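Local atomic coordinates of beta-catenin homolog sys-1 (Caenorhabditis elegans, PDB entry 3C2G), a protein that acts as a transcriptional coregulator in the Wnt asymmetry pathway, binding the TCF factor POP-1 directly and activating or repressing its target genes. Residues 368-379 with 397-408. Residues are numbered along the deposited sequence; the frame is centred on the assembly and turned at random.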
ATOM      1  N   ALA A 368       7.564  19.397 -13.056  1.00 32.79           N
ATOM      2  CA  ALA A 368       7.220  17.991 -12.889  1.00 32.95           C
ATOM      3  C   ALA A 368       7.557  17.171 -14.137  1.00 32.71           C
ATOM      4  O   ALA A 368       8.095  16.075 -14.026  1.00 32.54           O
ATOM      5  CB  ALA A 368       5.750  17.831 -12.518  1.00 32.53           C
ATOM      6  N   ILE A 369       7.269  17.710 -15.321  1.00 33.21           N
ATOM      7  CA  ILE A 369       7.500  16.961 -16.560  1.00 33.85           C
ATOM      8  C   ILE A 369       8.984  16.709 -16.790  1.00 34.38           C
ATOM      9  O   ILE A 369       9.388  15.586 -17.099  1.00 35.18           O
ATOM     10  CB  ILE A 369       6.804  17.597 -17.798  1.00 33.20           C
ATOM     11  CG1 ILE A 369       5.290  17.603 -17.589  1.00 33.92           C
ATOM     12  CG2 ILE A 369       7.134  16.808 -19.060  1.00 32.41           C
ATOM     13  CD1 ILE A 369       4.530  18.643 -18.386  1.00 35.19           C
ATOM     14  N   PHE A 370       9.801  17.735 -16.607  1.00 34.67           N
ATOM     15  CA  PHE A 370      11.239  17.546 -16.648  1.00 36.46           C
ATOM     16  C   PHE A 370      11.683  16.412 -15.706  1.00 35.80           C
ATOM     17  O   PHE A 370      12.513  15.580 -16.071  1.00 36.59           O
ATOM     18  CB  PHE A 370      11.949  18.840 -16.259  1.00 38.70           C
ATOM     19  CG  PHE A 370      13.111  19.170 -17.132  1.00 42.97           C
ATOM     20  CD1 PHE A 370      12.999  20.168 -18.103  1.00 44.98           C
ATOM     21  CD2 PHE A 370      14.322  18.477 -16.999  1.00 46.34           C
ATOM     22  CE1 PHE A 370      14.072  20.483 -18.928  1.00 47.69           C
ATOM     23  CE2 PHE A 370      15.409  18.777 -17.821  1.00 47.91           C
ATOM     24  CZ  PHE A 370      15.285  19.789 -18.788  1.00 46.83           C
ATOM     25  N   LEU A 371      11.126  16.386 -14.497  1.00 34.25           N
ATOM     26  CA  LEU A 371      11.522  15.414 -13.498  1.00 32.91           C
ATOM     27  C   LEU A 371      11.187  13.992 -13.900  1.00 31.98           C
ATOM     28  O   LEU A 371      11.994  13.083 -13.675  1.00 31.78           O
ATOM     29  CB  LEU A 371      10.905  15.744 -12.136  1.00 34.15           C
ATOM     30  CG  LEU A 371      11.228  14.767 -11.002  1.00 34.27           C
ATOM     31  CD1 LEU A 371      12.713  14.744 -10.731  1.00 33.44           C
ATOM     32  CD2 LEU A 371      10.466  15.134  -9.765  1.00 35.91           C
ATOM     33  N   LEU A 372      10.011  13.797 -14.496  1.00 30.59           N
ATOM     34  CA  LEU A 372       9.659  12.498 -15.068  1.00 30.22           C
ATOM     35  C   LEU A 372      10.709  12.012 -16.054  1.00 30.58           C
ATOM     36  O   LEU A 372      11.050  10.832 -16.070  1.00 32.05           O
ATOM     37  CB  LEU A 372       8.314  12.552 -15.782  1.00 29.82           C
ATOM     38  CG  LEU A 372       7.114  13.072 -15.005  1.00 30.20           C
ATOM     39  CD1 LEU A 372       5.920  13.158 -15.936  1.00 29.64           C
ATOM     40  CD2 LEU A 372       6.822  12.197 -13.786  1.00 28.90           C
ATOM     41  N   HIS A 373      11.214  12.921 -16.879  1.00 29.99           N
ATOM     42  CA  HIS A 373      12.225  12.581 -17.865  1.00 29.65           C
ATOM     43  C   HIS A 373      13.510  12.111 -17.187  1.00 28.96           C
ATOM     44  O   HIS A 373      14.128  11.144 -17.616  1.00 28.50           O
ATOM     45  CB  HIS A 373      12.494  13.776 -18.795  1.00 29.38           C
ATOM     46  CG  HIS A 373      13.524  13.500 -19.840  1.00 31.77           C
ATOM     47  ND1 HIS A 373      14.879  13.656 -19.615  1.00 34.29           N
ATOM     48  CD2 HIS A 373      13.403  13.048 -21.110  1.00 33.49           C
ATOM     49  CE1 HIS A 373      15.542  13.318 -20.704  1.00 34.87           C
ATOM     50  NE2 HIS A 373      14.671  12.950 -21.629  1.00 34.09           N
ATOM     51  N   THR A 374      13.902  12.803 -16.131  1.00 29.26           N
ATOM     52  CA  THR A 374      15.091  12.462 -15.374  1.00 30.67           C
ATOM     53  C   THR A 374      14.955  11.108 -14.654  1.00 31.77           C
ATOM     54  O   THR A 374      15.895  10.324 -14.625  1.00 32.36           O
ATOM     55  CB  THR A 374      15.404  13.581 -14.361  1.00 31.36           C
ATOM     56  OG1 THR A 374      15.488  14.830 -15.055  1.00 31.63           O
ATOM     57  CG2 THR A 374      16.712  13.323 -13.606  1.00 30.09           C
ATOM     58  N   ILE A 375      13.781  10.827 -14.094  1.00 31.80           N
ATOM     59  CA  ILE A 375      13.586   9.576 -13.358  1.00 32.19           C
ATOM     60  C   ILE A 375      13.633   8.375 -14.282  1.00 32.71           C
ATOM     61  O   ILE A 375      14.281   7.387 -13.975  1.00 32.82           O
ATOM     62  CB  ILE A 375      12.289   9.584 -12.528  1.00 31.33           C
ATOM     63  CG1 ILE A 375      12.413  10.578 -11.393  1.00 30.51           C
ATOM     64  CG2 ILE A 375      12.022   8.230 -11.933  1.00 31.86           C
ATOM     65  CD1 ILE A 375      11.097  11.207 -11.057  1.00 37.62           C
ATOM     66  N   ILE A 376      12.960   8.463 -15.418  1.00 34.03           N
ATOM     67  CA  ILE A 376      12.984   7.375 -16.386  1.00 35.14           C
ATOM     68  C   ILE A 376      14.416   7.120 -16.894  1.00 36.90           C
ATOM     69  O   ILE A 376      14.850   5.973 -16.954  1.00 37.13           O
ATOM     70  CB  ILE A 376      12.010   7.650 -17.542  1.00 34.75           C
ATOM     71  CG1 ILE A 376      10.574   7.596 -17.027  1.00 34.29           C
ATOM     72  CG2 ILE A 376      12.187   6.639 -18.664  1.00 34.95           C
ATOM     73  CD1 ILE A 376       9.588   8.287 -17.913  1.00 32.40           C
ATOM     74  N   SER A 377      15.146   8.198 -17.200  1.00 38.50           N
ATOM     75  CA  SER A 377      16.495   8.141 -17.798  1.00 39.95           C
ATOM     76  C   SER A 377      17.593   7.531 -16.937  1.00 40.98           C
ATOM     77  O   SER A 377      18.606   7.077 -17.468  1.00 40.72           O
ATOM     78  CB  SER A 377      16.963   9.538 -18.208  1.00 39.11           C
ATOM     79  OG  SER A 377      16.141  10.051 -19.225  1.00 40.11           O
ATOM     80  N   LYS A 378      17.405   7.548 -15.623  1.00 42.75           N
ATOM     81  CA  LYS A 378      18.455   7.129 -14.698  1.00 45.37           C
ATOM     82  C   LYS A 378      18.616   5.608 -14.612  1.00 46.34           C
ATOM     83  O   LYS A 378      19.643   5.126 -14.151  1.00 47.30           O
ATOM     84  CB  LYS A 378      18.221   7.730 -13.303  1.00 45.75           C
ATOM     85  CG  LYS A 378      17.122   7.035 -12.513  1.00 49.32           C
ATOM     86  CD  LYS A 378      16.579   7.903 -11.386  1.00 53.85           C
ATOM     87  CE  LYS A 378      17.156   7.509 -10.033  1.00 55.36           C
ATOM     88  NZ  LYS A 378      16.632   8.419  -8.980  1.00 56.95           N
ATOM     89  N   TYR A 379      17.613   4.858 -15.056  1.00 47.72           N
ATOM     90  CA  TYR A 379      17.637   3.398 -14.924  1.00 49.01           C
ATOM     91  C   TYR A 379      18.181   2.696 -16.151  1.00 50.85           C
ATOM     92  O   TYR A 379      17.975   3.157 -17.275  1.00 51.32           O
ATOM     93  CB  TYR A 379      16.248   2.842 -14.590  1.00 48.04           C
ATOM     94  CG  TYR A 379      15.733   3.305 -13.262  1.00 46.51           C
ATOM     95  CD1 TYR A 379      16.287   2.830 -12.077  1.00 44.79           C
ATOM     96  CD2 TYR A 379      14.701   4.239 -13.185  1.00 44.52           C
ATOM     97  CE1 TYR A 379      15.826   3.267 -10.851  1.00 43.78           C
ATOM     98  CE2 TYR A 379      14.236   4.683 -11.966  1.00 43.77           C
ATOM     99  CZ  TYR A 379      14.802   4.191 -10.806  1.00 45.07           C
ATOM    100  OH  TYR A 379      14.341   4.625  -9.594  1.00 48.03           O
ATOM    101  N   ILE A 397       8.039   1.922 -11.476  1.00 28.99           N
ATOM    102  CA  ILE A 397       8.449   3.326 -11.425  1.00 28.08           C
ATOM    103  C   ILE A 397       8.270   4.038 -12.782  1.00 28.42           C
ATOM    104  O   ILE A 397       7.629   5.093 -12.862  1.00 28.21           O
ATOM    105  CB  ILE A 397       9.897   3.490 -10.898  1.00 28.13           C
ATOM    106  CG1 ILE A 397       9.949   3.140  -9.401  1.00 27.06           C
ATOM    107  CG2 ILE A 397      10.391   4.915 -11.143  1.00 27.77           C
ATOM    108  CD1 ILE A 397      11.319   3.176  -8.787  1.00 26.52           C
ATOM    109  N   ILE A 398       8.835   3.455 -13.839  1.00 27.69           N
ATOM    110  CA  ILE A 398       8.690   3.995 -15.184  1.00 27.37           C
ATOM    111  C   ILE A 398       7.216   4.060 -15.555  1.00 27.52           C
ATOM    112  O   ILE A 398       6.755   5.026 -16.160  1.00 26.55           O
ATOM    113  CB  ILE A 398       9.454   3.151 -16.213  1.00 26.88           C
ATOM    114  CG1 ILE A 398      10.947   3.180 -15.899  1.00 25.65           C
ATOM    115  CG2 ILE A 398       9.206   3.673 -17.646  1.00 27.23           C
ATOM    116  CD1 ILE A 398      11.722   2.105 -16.631  1.00 25.10           C
ATOM    117  N   CYS A 399       6.476   3.031 -15.161  1.00 28.18           N
ATOM    118  CA  CYS A 399       5.055   2.996 -15.422  1.00 27.62           C
ATOM    119  C   CYS A 399       4.322   4.156 -14.747  1.00 27.97           C
ATOM    120  O   CYS A 399       3.474   4.783 -15.372  1.00 28.23           O
ATOM    121  CB  CYS A 399       4.470   1.667 -14.999  1.00 26.90           C
ATOM    122  SG  CYS A 399       2.805   1.465 -15.617  1.00 30.71           S
ATOM    123  N   ASN A 400       4.661   4.444 -13.485  1.00 27.50           N
ATOM    124  CA  ASN A 400       4.143   5.624 -12.794  1.00 26.47           C
ATOM    125  C   ASN A 400       4.455   6.928 -13.514  1.00 26.03           C
ATOM    126  O   ASN A 400       3.594   7.797 -13.618  1.00 26.54           O
ATOM    127  CB  ASN A 400       4.724   5.735 -11.379  1.00 27.08           C
ATOM    128  CG  ASN A 400       4.187   4.679 -10.427  1.00 25.60           C
ATOM    129  OD1 ASN A 400       3.103   4.129 -10.624  1.00 24.38           O
ATOM    130  ND2 ASN A 400       4.941   4.414  -9.373  1.00 22.52           N
ATOM    131  N   CYS A 401       5.690   7.086 -13.968  1.00 25.15           N
ATOM    132  CA  CYS A 401       6.100   8.333 -14.615  1.00 25.57           C
ATOM    133  C   CYS A 401       5.325   8.598 -15.907  1.00 25.32           C
ATOM    134  O   CYS A 401       4.794   9.686 -16.097  1.00 25.26           O
ATOM    135  CB  CYS A 401       7.602   8.357 -14.856  1.00 26.25           C
ATOM    136  SG  CYS A 401       8.613   8.470 -13.342  1.00 27.42           S
ATOM    137  N   LEU A 402       5.212   7.580 -16.754  1.00 25.57           N
ATOM    138  CA  LEU A 402       4.495   7.686 -18.015  1.00 25.38           C
ATOM    139  C   LEU A 402       3.003   7.884 -17.823  1.00 26.11           C
ATOM    140  O   LEU A 402       2.351   8.571 -18.624  1.00 26.34           O
ATOM    141  CB  LEU A 402       4.747   6.460 -18.883  1.00 25.41           C
ATOM    142  CG  LEU A 402       6.190   6.193 -19.301  1.00 27.46           C
ATOM    143  CD1 LEU A 402       6.229   4.842 -19.946  1.00 29.80           C
ATOM    144  CD2 LEU A 402       6.771   7.262 -20.250  1.00 27.30           C
ATOM    145  N   ARG A 403       2.447   7.295 -16.773  1.00 25.94           N
ATOM    146  CA  ARG A 403       1.038   7.539 -16.448  1.00 26.71           C
ATOM    147  C   ARG A 403       0.842   9.011 -16.030  1.00 26.21           C
ATOM    148  O   ARG A 403      -0.156   9.640 -16.361  1.00 27.01           O
ATOM    149  CB  ARG A 403       0.560   6.573 -15.360  1.00 26.19           C
ATOM    150  CG  ARG A 403      -0.871   6.093 -15.539  1.00 28.60           C
ATOM    151  CD  ARG A 403      -1.312   5.030 -14.490  1.00 29.05           C
ATOM    152  NE  ARG A 403      -0.799   5.320 -13.153  1.00 27.09           N
ATOM    153  CZ  ARG A 403       0.132   4.594 -12.542  1.00 28.72           C
ATOM    154  NH1 ARG A 403       0.628   3.509 -13.143  1.00 25.24           N
ATOM    155  NH2 ARG A 403       0.568   4.960 -11.333  1.00 25.24           N
ATOM    156  N   THR A 404       1.814   9.575 -15.329  1.00 25.67           N
ATOM    157  CA  THR A 404       1.745  10.982 -14.987  1.00 26.20           C
ATOM    158  C   THR A 404       1.852  11.837 -16.249  1.00 25.69           C
ATOM    159  O   THR A 404       1.094  12.797 -16.403  1.00 25.60           O
ATOM    160  CB  THR A 404       2.845  11.381 -14.002  1.00 26.70           C
ATOM    161  OG1 THR A 404       2.815  10.484 -12.892  1.00 27.65           O
ATOM    162  CG2 THR A 404       2.653  12.822 -13.528  1.00 25.34           C
ATOM    163  N   LEU A 405       2.776  11.475 -17.140  1.00 25.16           N
ATOM    164  CA  LEU A 405       2.932  12.167 -18.414  1.00 25.25           C
ATOM    165  C   LEU A 405       1.620  12.209 -19.172  1.00 25.96           C
ATOM    166  O   LEU A 405       1.221  13.259 -19.654  1.00 26.57           O
ATOM    167  CB  LEU A 405       4.020  11.524 -19.292  1.00 25.49           C
ATOM    168  CG  LEU A 405       4.312  12.180 -20.668  1.00 24.77           C
ATOM    169  CD1 LEU A 405       4.750  13.619 -20.508  1.00 22.44           C
ATOM    170  CD2 LEU A 405       5.357  11.400 -21.483  1.00 23.01           C
ATOM    171  N   ASN A 406       0.950  11.068 -19.243  1.00 26.56           N
ATOM    172  CA  ASN A 406      -0.273  10.915 -20.012  1.00 27.28           C
ATOM    173  C   ASN A 406      -1.419  11.752 -19.467  1.00 28.96           C
ATOM    174  O   ASN A 406      -2.214  12.288 -20.238  1.00 29.94           O
ATOM    175  CB  ASN A 406      -0.664   9.439 -20.108  1.00 26.47           C
ATOM    176  CG  ASN A 406       0.372   8.597 -20.868  1.00 26.27           C
ATOM    177  OD1 ASN A 406       1.312   9.125 -21.473  1.00 25.13           O
ATOM    178  ND2 ASN A 406       0.194   7.278 -20.837  1.00 26.02           N
ATOM    179  N   ASN A 407      -1.487  11.890 -18.146  1.00 30.45           N
ATOM    180  CA  ASN A 407      -2.451  12.797 -17.512  1.00 31.20           C
ATOM    181  C   ASN A 407      -2.214  14.271 -17.838  1.00 32.05           C
ATOM    182  O   ASN A 407      -3.154  15.054 -17.832  1.00 31.73           O
ATOM    183  CB  ASN A 407      -2.509  12.571 -16.000  1.00 31.48           C
ATOM    184  CG  ASN A 407      -3.126  11.227 -15.635  1.00 32.07           C
ATOM    185  OD1 ASN A 407      -3.868  10.639 -16.430  1.00 34.05           O
ATOM    186  ND2 ASN A 407      -2.806  10.724 -14.440  1.00 29.75           N
ATOM    187  N   PHE A 408      -0.969  14.640 -18.143  1.00 33.62           N
ATOM    188  CA  PHE A 408      -0.648  15.991 -18.627  1.00 35.30           C
ATOM    189  C   PHE A 408      -1.043  16.212 -20.087  1.00 36.77           C
ATOM    190  O   PHE A 408      -1.654  17.218 -20.420  1.00 36.69           O
ATOM    191  CB  PHE A 408       0.847  16.298 -18.497  1.00 35.22           C
ATOM    192  CG  PHE A 408       1.307  16.534 -17.103  1.00 35.49           C
ATOM    193  CD1 PHE A 408       0.683  17.469 -16.297  1.00 37.07           C
ATOM    194  CD2 PHE A 408       2.397  15.843 -16.603  1.00 36.84           C
ATOM    195  CE1 PHE A 408       1.118  17.687 -15.003  1.00 37.87           C
ATOM    196  CE2 PHE A 408       2.845  16.056 -15.307  1.00 37.12           C
ATOM    197  CZ  PHE A 408       2.200  16.980 -14.505  1.00 36.94           C
TER
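Leu372 pushes its forked end into the hollow between Cys401, Thr404, Leu405 and Phe408, a knob-into-hole fit in which CD1 lies 3.7 Å from the carbonyl O of Cys401. Leucine suits this place because its two methyls spread over the helix backbone, CD2 resting by Cys401 CA and CB, CD1 reaching over Cys401 O toward Leu405 N and the edge of the Phe408 ring. Ile369 takes a face of that ring instead, its branched aliphatic chain suited to a flat surface: the two side chains slide past each other in opposite directions, Ile369 CG1 comes within 3.5 Å of Phe408 CD2, and Ile369 CD1 makes a CH-pi contact 22° off the ring normal. With CG1 set anti to its carbonyl carbon (chi1 -68°), Ile376 extends CD1 to 3.6 Å from Cys401 CB and crosses Leu402 at about a right angle. Cys401, small where the backbones come close, probably helps the axes sit 9.5 Å apart, and its SG turns to Ile375, whose CG2 also touches Ile397 CG2. At the far end Tyr379 lies across Ile397, Tyr379 OH 3.4 Å from Ile397 CD1; tyrosine fits because its ring packs there while its hydroxyl hydrogen-bonds Asp339. Helix 339-352 packs against Ile397, Cys401 and Thr404, while Asn407 hydrogen-bonds the bound peptide's backbone. Two consecutive helices running nearly antiparallel (158°), the second contacting the ligand, are characteristic of the armadillo-repeat superhelix of beta-catenins.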